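Side-chain contacts in arylamine n-acetyltransferase NAT (Mycobacterium tuberculosis, PDB 4BGF), which catalyses the transfer of an acetyl group from acetyl-coenzyme A to arylamines, probably through an acetylated active-site cysteine: residues F9-Y14 and L63-G68; L22-D27 and L84-R89. One frame throughout, in Å; residues are numbered along the deposited sequence.

Interaction 1: F9-Y14 and L63-G68; sequences FDRINY and LRRRGG
The guanidinium of R11 lies with one face over R65 CA and C, its NH2 edge turned to R66 O, and this one group carries nearly all of the contact. The packing comes from R65 CA, which lies 3.7 Å above the middle of the R11 guanidinium plane. R11 NH2 comes within 3.6 Å of R65 C on that same face. The R11 chain runs out with CG anti to the backbone N (chi1 160°) and then bends at chi2 (90°), which swings its end toward the loop.

The polar component uses the edge. R11 NH2 donates to R66 O at 2.8 Å, but the N-H...O angle of 123° makes the bond weak. A water lying in the guanidinium plane accepts from R11 NH2 at 2.8 Å and gives a weak bond to R65 O. The firmer anchor is on helix 54-63, where R11 NE bonds to L61 O.

R65 is the first residue past helix 54-63 to leave helical phi/psi, with positive phi. R66 CB is directed away from helix 5-11, and its guanidinium is taken by salt bridges to E39, D42 and D259.

Segment 63-68 contains the whole RRGG of the RRGGYC stretch, which runs into C70, the probable catalytic cysteine. The two like charges stay apart, R11 NH1 5.1 Å from R65 NE, and R11 meets the backbone of R65, not its charged end. Chemically, the cation is held mainly by L61 O in the last turn of helix 54-63, with weaker help from R66 O; the helix end would probably suit its charge.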
loop_
_atom_site.group_PDB
_atom_site.type_symbol
_atom_site.label_atom_id
_atom_site.label_comp_id
_atom_site.label_asym_id
_atom_site.label_seq_id
_atom_site.Cartn_x
_atom_site.Cartn_y
_atom_site.Cartn_z
ATOM N N PHE A 9 -5.896 -8.806 13.940
ATOM C CA PHE A 9 -5.599 -10.185 13.578
ATOM C C PHE A 9 -6.821 -10.928 13.053
ATOM O O PHE A 9 -6.689 -11.740 12.153
ATOM C CB PHE A 9 -5.021 -10.946 14.764
ATOM C CG PHE A 9 -3.614 -10.561 15.114
ATOM C CD1 PHE A 9 -2.775 -9.934 14.205
ATOM C CD2 PHE A 9 -3.133 -10.825 16.384
ATOM C CE1 PHE A 9 -1.479 -9.588 14.549
ATOM C CE2 PHE A 9 -1.841 -10.486 16.742
ATOM C CZ PHE A 9 -1.010 -9.861 15.824
ATOM N N ASP A 10 -8.002 -10.647 13.594
ATOM C CA ASP A 10 -9.214 -11.319 13.132
ATOM C C ASP A 10 -9.816 -10.639 11.892
ATOM O O ASP A 10 -10.687 -11.196 11.246
ATOM C CB ASP A 10 -10.247 -11.452 14.262
ATOM C CG ASP A 10 -9.899 -12.571 15.265
ATOM O OD1 ASP A 10 -8.908 -12.422 16.022
ATOM O OD2 ASP A 10 -10.626 -13.595 15.298
ATOM N N ARG A 11 -9.331 -9.457 11.553
ATOM C CA ARG A 11 -9.709 -8.782 10.313
ATOM C C ARG A 11 -9.012 -9.468 9.155
ATOM O O ARG A 11 -9.632 -9.849 8.172
ATOM C CB ARG A 11 -9.272 -7.313 10.366
ATOM C CG ARG A 11 -9.155 -6.591 9.033
ATOM C CD ARG A 11 -10.453 -5.913 8.613
ATOM N NE ARG A 11 -10.221 -4.895 7.591
ATOM C CZ ARG A 11 -10.524 -5.019 6.299
ATOM N NH1 ARG A 11 -11.088 -6.124 5.827
ATOM N NH2 ARG A 11 -10.260 -4.006 5.474
ATOM N N ILE A 12 -7.701 -9.597 9.290
ATOM C CA ILE A 12 -6.869 -10.240 8.286
ATOM C C ILE A 12 -6.778 -11.751 8.540
ATOM O O ILE A 12 -6.145 -12.464 7.777
ATOM C CB ILE A 12 -5.446 -9.591 8.238
ATOM C CG1 ILE A 12 -4.572 -10.019 9.433
ATOM C CG2 ILE A 12 -5.577 -8.076 8.175
ATOM C CD1 ILE A 12 -3.180 -9.443 9.410
ATOM N N ASN A 13 -7.436 -12.225 9.597
ATOM C CA ASN A 13 -7.465 -13.641 9.952
ATOM C C ASN A 13 -6.049 -14.185 10.106
ATOM O O ASN A 13 -5.647 -15.142 9.442
ATOM C CB ASN A 13 -8.254 -14.437 8.903
ATOM C CG ASN A 13 -8.797 -15.758 9.437
ATOM O OD1 ASN A 13 -8.761 -16.039 10.643
ATOM N ND2 ASN A 13 -9.323 -16.575 8.524
ATOM N N TYR A 14 -5.282 -13.551 10.981
ATOM C CA TYR A 14 -3.937 -13.998 11.244
ATOM C C TYR A 14 -3.950 -14.975 12.398
ATOM O O TYR A 14 -4.392 -14.658 13.497
ATOM C CB TYR A 14 -3.011 -12.820 11.544
ATOM C CG TYR A 14 -1.612 -13.246 11.880
ATOM C CD1 TYR A 14 -0.740 -13.672 10.899
ATOM C CD2 TYR A 14 -1.174 -13.233 13.177
ATOM C CE1 TYR A 14 0.534 -14.059 11.209
ATOM C CE2 TYR A 14 0.084 -13.635 13.506
ATOM C CZ TYR A 14 0.943 -14.035 12.521
ATOM O OH TYR A 14 2.210 -14.436 12.889
ATOM N N LEU A 63 -12.116 -1.870 11.888
ATOM C CA LEU A 63 -13.489 -1.984 12.292
ATOM C C LEU A 63 -14.372 -1.868 11.082
ATOM O O LEU A 63 -15.251 -2.702 10.871
ATOM C CB LEU A 63 -13.868 -0.918 13.304
ATOM C CG LEU A 63 -15.360 -0.905 13.677
ATOM C CD1 LEU A 63 -15.756 -2.192 14.411
ATOM C CD2 LEU A 63 -15.726 0.317 14.499
ATOM N N ARG A 64 -14.136 -0.829 10.287
ATOM C CA ARG A 64 -15.088 -0.456 9.272
ATOM C C ARG A 64 -14.962 -1.293 8.021
ATOM O O ARG A 64 -15.763 -1.144 7.106
ATOM C CB ARG A 64 -14.983 1.023 8.944
ATOM C CG ARG A 64 -15.788 1.915 9.887
ATOM C CD ARG A 64 -15.243 3.320 9.952
ATOM N NE ARG A 64 -15.328 4.019 8.680
ATOM C CZ ARG A 64 -14.636 5.109 8.381
ATOM N NH1 ARG A 64 -13.793 5.605 9.275
ATOM N NH2 ARG A 64 -14.776 5.689 7.196
ATOM N N ARG A 65 -13.971 -2.178 8.005
ATOM C CA ARG A 65 -13.686 -3.041 6.857
ATOM C C ARG A 65 -13.443 -2.274 5.549
ATOM O O ARG A 65 -13.957 -2.643 4.496
ATOM C CB ARG A 65 -14.790 -4.091 6.689
ATOM C CG ARG A 65 -14.883 -5.087 7.872
ATOM C CD ARG A 65 -16.128 -5.976 7.783
ATOM N NE ARG A 65 -15.956 -7.060 6.804
ATOM C CZ ARG A 65 -16.457 -8.294 6.930
ATOM N NH1 ARG A 65 -17.186 -8.642 7.987
ATOM N NH2 ARG A 65 -16.231 -9.197 5.990
ATOM N N ARG A 66 -12.632 -1.218 5.640
ATOM C CA ARG A 66 -12.262 -0.398 4.500
ATOM C C ARG A 66 -10.820 -0.663 4.179
ATOM O O ARG A 66 -10.113 -1.293 4.958
ATOM C CB ARG A 66 -12.423 1.082 4.825
ATOM C CG ARG A 66 -13.842 1.569 4.862
ATOM C CD ARG A 66 -14.398 1.791 3.466
ATOM N NE ARG A 66 -13.621 2.737 2.670
ATOM C CZ ARG A 66 -13.756 4.063 2.692
ATOM N NH1 ARG A 66 -14.634 4.671 3.470
ATOM N NH2 ARG A 66 -12.987 4.787 1.913
ATOM N N GLY A 67 -10.390 -0.202 3.011
ATOM C CA GLY A 67 -8.971 -0.128 2.704
ATOM C C GLY A 67 -8.465 1.274 2.962
ATOM O O GLY A 67 -9.079 2.017 3.692
ATOM N N GLY A 68 -7.351 1.624 2.340
ATOM C CA GLY A 68 -6.742 2.918 2.491
ATOM C C GLY A 68 -5.565 2.976 1.547
ATOM O O GLY A 68 -5.275 1.970 0.934
HETATM O O HOH W 1 -11.440 -4.240 2.948
#

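Interaction 2: L22-D27 and L84-R89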
loop_
_atom_site.group_PDB
_atom_site.type_symbol
_atom_site.label_atom_id
_atom_site.label_comp_id
_atom_site.label_asym_id
_atom_site.label_seq_id
_atom_site.Cartn_x
_atom_site.Cartn_y
_atom_site.Cartn_z
ATOM N N LEU A 22 11.556 -12.551 11.944
ATOM C CA LEU A 22 11.435 -12.361 10.497
ATOM C C LEU A 22 10.195 -13.023 9.869
ATOM O O LEU A 22 9.515 -12.415 9.037
ATOM C CB LEU A 22 12.684 -12.914 9.811
ATOM C CG LEU A 22 12.771 -12.836 8.286
ATOM C CD1 LEU A 22 12.445 -11.440 7.741
ATOM C CD2 LEU A 22 14.163 -13.196 7.903
ATOM N N ASP A 23 9.906 -14.260 10.266
ATOM C CA ASP A 23 8.823 -15.030 9.658
ATOM C C ASP A 23 7.444 -14.550 10.036
ATOM O O ASP A 23 6.507 -14.620 9.249
ATOM C CB ASP A 23 8.958 -16.466 10.056
ATOM C CG ASP A 23 10.341 -16.921 9.930
ATOM O OD1 ASP A 23 11.107 -16.725 10.906
ATOM O OD2 ASP A 23 10.666 -17.390 8.826
ATOM N N VAL A 24 7.307 -14.065 11.248
ATOM C CA VAL A 24 6.102 -13.355 11.573
ATOM C C VAL A 24 6.006 -12.073 10.711
ATOM O O VAL A 24 4.923 -11.674 10.314
ATOM C CB VAL A 24 6.074 -13.067 13.069
ATOM C CG1 VAL A 24 4.951 -12.137 13.411
ATOM C CG2 VAL A 24 5.920 -14.368 13.807
ATOM N N LEU A 25 7.130 -11.450 10.393
ATOM C CA LEU A 25 7.076 -10.244 9.604
ATOM C C LEU A 25 6.608 -10.617 8.192
ATOM O O LEU A 25 5.765 -9.952 7.612
ATOM C CB LEU A 25 8.430 -9.521 9.596
ATOM C CG LEU A 25 8.506 -8.209 8.810
ATOM C CD1 LEU A 25 7.667 -7.105 9.447
ATOM C CD2 LEU A 25 9.943 -7.783 8.640
ATOM N N GLN A 26 7.141 -11.708 7.663
ATOM C CA GLN A 26 6.761 -12.175 6.336
ATOM C C GLN A 26 5.263 -12.559 6.270
ATOM O O GLN A 26 4.568 -12.176 5.334
ATOM C CB GLN A 26 7.675 -13.348 5.933
ATOM C CG GLN A 26 7.209 -14.221 4.766
ATOM C CD GLN A 26 7.359 -13.568 3.411
ATOM O OE1 GLN A 26 8.295 -13.837 2.677
ATOM N NE2 GLN A 26 6.421 -12.727 3.068
ATOM N N ASP A 27 4.774 -13.299 7.267
ATOM C CA ASP A 27 3.386 -13.773 7.296
ATOM C C ASP A 27 2.358 -12.653 7.448
ATOM O O ASP A 27 1.240 -12.715 6.916
ATOM C CB ASP A 27 3.185 -14.780 8.440
ATOM C CG ASP A 27 3.990 -16.060 8.248
ATOM O OD1 ASP A 27 4.694 -16.185 7.219
ATOM O OD2 ASP A 27 3.908 -16.947 9.128
ATOM N N LEU A 84 4.237 -5.129 18.710
ATOM C CA LEU A 84 4.696 -6.490 18.852
ATOM C C LEU A 84 6.140 -6.571 19.305
ATOM O O LEU A 84 6.626 -7.661 19.571
ATOM C CB LEU A 84 4.539 -7.211 17.520
ATOM C CG LEU A 84 3.116 -7.665 17.206
ATOM C CD1 LEU A 84 3.105 -8.236 15.845
ATOM C CD2 LEU A 84 2.608 -8.676 18.188
ATOM N N GLY A 85 6.825 -5.432 19.369
ATOM C CA GLY A 85 8.242 -5.406 19.695
ATOM C C GLY A 85 9.224 -5.205 18.543
ATOM O O GLY A 85 10.415 -5.425 18.727
ATOM N N TYR A 86 8.749 -4.788 17.373
ATOM C CA TYR A 86 9.645 -4.423 16.272
ATOM C C TYR A 86 10.045 -2.962 16.456
ATOM O O TYR A 86 9.348 -2.217 17.120
ATOM C CB TYR A 86 8.972 -4.592 14.901
ATOM C CG TYR A 86 8.594 -6.010 14.504
ATOM C CD1 TYR A 86 7.454 -6.633 15.024
ATOM C CD2 TYR A 86 9.345 -6.711 13.588
ATOM C CE1 TYR A 86 7.090 -7.880 14.653
ATOM C CE2 TYR A 86 8.981 -7.998 13.228
ATOM C CZ TYR A 86 7.854 -8.569 13.759
ATOM O OH TYR A 86 7.499 -9.839 13.404
ATOM N N ARG A 87 11.179 -2.563 15.893
ATOM C CA ARG A 87 11.572 -1.160 15.882
ATOM C C ARG A 87 11.218 -0.588 14.542
ATOM O O ARG A 87 11.747 -1.037 13.547
ATOM C CB ARG A 87 13.064 -0.995 16.110
ATOM C CG ARG A 87 13.553 0.436 15.948
ATOM C CD ARG A 87 13.661 1.128 17.271
ATOM N NE ARG A 87 14.450 2.344 17.189
ATOM C CZ ARG A 87 15.747 2.385 16.899
ATOM N NH1 ARG A 87 16.429 1.272 16.648
ATOM N NH2 ARG A 87 16.364 3.556 16.857
ATOM N N VAL A 88 10.337 0.408 14.524
ATOM C CA VAL A 88 9.800 0.959 13.283
ATOM C C VAL A 88 10.215 2.413 13.043
ATOM O O VAL A 88 9.878 3.287 13.815
ATOM C CB VAL A 88 8.238 0.898 13.279
ATOM C CG1 VAL A 88 7.652 1.316 11.902
ATOM C CG2 VAL A 88 7.722 -0.471 13.701
ATOM N N ARG A 89 10.928 2.652 11.946
ATOM C CA ARG A 89 11.276 3.990 11.484
ATOM C C ARG A 89 10.503 4.276 10.199
ATOM O O ARG A 89 10.602 3.529 9.246
ATOM C CB ARG A 89 12.774 4.052 11.213
ATOM C CG ARG A 89 13.646 3.882 12.463
ATOM C CD ARG A 89 15.075 4.273 12.231
ATOM N NE ARG A 89 15.827 3.315 11.423
ATOM C CZ ARG A 89 16.451 2.240 11.904
ATOM N NH1 ARG A 89 16.411 1.947 13.200
ATOM N NH2 ARG A 89 17.121 1.440 11.079
#
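Y86 pushes the hydroxyl end of its ring against V24 and L25, joining helix 22-35 to the turn that leads from helix 70-83 into strand 87-95. That turn is a Schellman motif: G85 is the first residue to leave helical geometry, with phi 103° and two bonds back into the last helical turn. The region is consistent with the cysteine-protease-like core of the arylamine N-acetyltransferase fold.

The apolar contact is between L25 and the ring. Y86 CE2 lies 4.0 Å from L25 CB and 4.1 Å from L25 CD1, the leucine approaching the ring obliquely. V24 meets the phenolic end instead, with CB 3.5 Å from Y86 OH. All three residues are buried. CG of Y86 stands anti to its carbonyl carbon (chi1 -65°), which sends the ring toward the helix, and L84 CB lies in the ring plane at its edge. L81 of helix 70-83 touches both Y86 and L25, while V115 of strand 110-116 packs on Y86, so the tyrosine is enclosed by helix and sheet residues together.

The polar part rests on one atom. Y86 OH is hydrogen-bonded to T21 O, just ahead of the first helical turn, so the buried hydroxyl has a backbone partner. L25 N approaches the same oxygen at 3.4 Å, but the angle is too poor for a bond. T21 also bonds V24 N through its OG1. On the valine, the branch that touches Y86 is the one anti to the backbone N, and its CG1 stands 3.4 Å from Y86 OH.

In the fold
The centres of interactions 1 and 2 are about 18 Å apart, yet the contacts meet through Y14. Its OH lies 3.6 Å from V24 CG1 and its CE1 3.9 Å from D27 CB, so Y14, three residues beyond helix 5-11, packs on helix 22-35. The other two segments bracket helix 70-83. C70 opens that helix and, with H110 and D127, has the geometry of a Cys-His-Asp charge relay, probably the catalytic triad expected of this family. H110 begins strand 110-116, the antiparallel neighbour of strand 87-95. Interaction 1 joins helix 5-11 to the loop before helix 70-83; interaction 2 joins helix 22-35 to the turn after it.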